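Local coordinates for DNA repair protein RAD7 (Saccharomyces cerevisiae, PDB 5ZB2), which acts in the global genome repair complex, which promotes nucleotide excision repair of nontranscribing DNA, and binds Elongin-C, at the interface of chains A and B. Residues are numbered along the deposited sequence; one frame, centred on the assembly and turned at random. Chains: chain A, DNA repair protein RAD7; chain B, Elongin-C.

The interface of chains A and B. Residues chain A 52-53, 55-56, 59; chain B 95-96, 99.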
loop_
_atom_site.group_PDB
_atom_site.type_symbol
_atom_site.label_atom_id
_atom_site.label_comp_id
_atom_site.label_asym_id
_atom_site.label_seq_id
_atom_site.Cartn_x
_atom_site.Cartn_y
_atom_site.Cartn_z
ATOM N N ASN A 52 2.282 -24.709 -10.048
ATOM C CA ASN A 52 2.793 -25.782 -9.203
ATOM C C ASN A 52 3.563 -25.217 -8.019
ATOM O O ASN A 52 3.448 -25.721 -6.895
ATOM C CB ASN A 52 3.678 -26.723 -10.020
ATOM C CG ASN A 52 2.889 -27.533 -11.035
ATOM O OD1 ASN A 52 3.200 -27.534 -12.227
ATOM N ND2 ASN A 52 1.861 -28.228 -10.564
ATOM N N LEU A 53 4.347 -24.162 -8.249
ATOM C CA LEU A 53 5.059 -23.518 -7.152
ATOM C C LEU A 53 4.079 -22.934 -6.143
ATOM O O LEU A 53 4.228 -23.128 -4.932
ATOM C CB LEU A 53 5.989 -22.437 -7.704
ATOM C CG LEU A 53 6.735 -21.572 -6.685
ATOM C CD1 LEU A 53 7.583 -22.419 -5.746
ATOM C CD2 LEU A 53 7.599 -20.549 -7.406
ATOM N N LYS A 55 1.121 -23.925 -5.518
ATOM C CA LYS A 55 0.496 -25.028 -4.794
ATOM C C LYS A 55 1.397 -25.523 -3.670
ATOM O O LYS A 55 0.939 -25.757 -2.545
ATOM C CB LYS A 55 0.168 -26.170 -5.760
ATOM C CG LYS A 55 -0.656 -27.288 -5.138
ATOM C CD LYS A 55 -0.615 -28.566 -5.970
ATOM C CE LYS A 55 0.730 -29.275 -5.848
ATOM N NZ LYS A 55 0.719 -30.636 -6.461
ATOM N N ALA A 56 2.689 -25.696 -3.957
ATOM C CA ALA A 56 3.617 -26.150 -2.928
ATOM C C ALA A 56 3.658 -25.170 -1.761
ATOM O O ALA A 56 3.578 -25.566 -0.593
ATOM C CB ALA A 56 5.010 -26.339 -3.528
ATOM N N LYS A 59 0.245 -25.300 0.284
ATOM C CA LYS A 59 0.124 -26.455 1.164
ATOM C C LYS A 59 1.008 -26.333 2.397
ATOM O O LYS A 59 0.707 -26.949 3.424
ATOM C CB LYS A 59 0.465 -27.741 0.403
ATOM C CG LYS A 59 -0.692 -28.298 -0.405
ATOM C CD LYS A 59 -0.421 -29.719 -0.873
ATOM C CE LYS A 59 0.664 -29.767 -1.935
ATOM N NZ LYS A 59 0.788 -31.124 -2.537
ATOM N N LEU B 95 11.936 -27.959 -4.346
ATOM C CA LEU B 95 10.665 -27.825 -3.642
ATOM C C LEU B 95 9.560 -28.574 -4.377
ATOM O O LEU B 95 8.771 -29.299 -3.762
ATOM C CB LEU B 95 10.300 -26.348 -3.482
ATOM C CG LEU B 95 8.888 -26.059 -2.957
ATOM C CD1 LEU B 95 8.636 -26.757 -1.625
ATOM C CD2 LEU B 95 8.681 -24.564 -2.819
ATOM N N LEU B 96 9.495 -28.411 -5.700
ATOM C CA LEU B 96 8.469 -29.095 -6.481
ATOM C C LEU B 96 8.608 -30.608 -6.371
ATOM O O LEU B 96 7.604 -31.327 -6.300
ATOM C CB LEU B 96 8.545 -28.656 -7.944
ATOM C CG LEU B 96 8.368 -27.161 -8.214
ATOM C CD1 LEU B 96 8.427 -26.880 -9.713
ATOM C CD2 LEU B 96 7.061 -26.645 -7.622
ATOM N N ASP B 99 7.355 -31.753 -3.000
ATOM C CA ASP B 99 5.898 -31.709 -2.959
ATOM C C ASP B 99 5.304 -32.944 -3.620
ATOM O O ASP B 99 4.466 -33.638 -3.031
ATOM C CB ASP B 99 5.399 -30.439 -3.644
ATOM C CG ASP B 99 3.895 -30.299 -3.582
ATOM O OD1 ASP B 99 3.283 -30.876 -2.659
ATOM O OD2 ASP B 99 3.325 -29.608 -4.454
#
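Helix 50-59 of RAD7, near the N-terminal end of the leucine-rich-repeat arc that forms this C-terminal portion of the protein, packs A:Leu53, A:Ala56 and A:Lys59 against B:Leu95, B:Leu96 and B:Asp99 of Elongin-C helix 91-101, the last helix of this Skp1-family protein. The pairing is that of two known partners, and it divides into an apolar half and a charged half.

On the apolar side, CD2 of B:Leu96 points at the backbone of the RAD7 helix, 3.7 Å from A:Leu53 CA, with CB of A:Asn52 flanking it more distantly. The side chains of A:Leu53 and B:Leu95 meet at about a right angle, tip to tip, with CD1 of the former 3.8 Å from CD2 of the latter. The methyl CB of A:Ala56 lies 3.9 Å from B:Leu95 CG and also faces the carboxylate, 3.8 Å from B:Asp99 OD2, so this small residue bridges the two halves.

B:Asp99 has 76 Å² of its surface hidden by RAD7. Its CG stands anti to the backbone N (chi1 -177°), which carries the carboxylate across to two lysines one helical turn apart. A:Lys59 gives a hydrogen-bonded salt bridge, its NZ 2.5 Å from OD1 and on that oxygen's syn lone pair. A:Lys55 adds a looser charge pairing to OD2, not a hydrogen bond, and its exact approach is doubtful. An alanine in place of B:Asp99 would probably leave both ammonium groups without their shared counter-charge and free their chains to turn. Bends of opposite sign at chi3 (74° in A:Lys55, -70° in A:Lys59) help turn the two chain ends toward different carboxylate oxygens, A:Lys59 NZ to OD1 and A:Lys55 NZ to B:Asp99 OD2, 3.4 Å away.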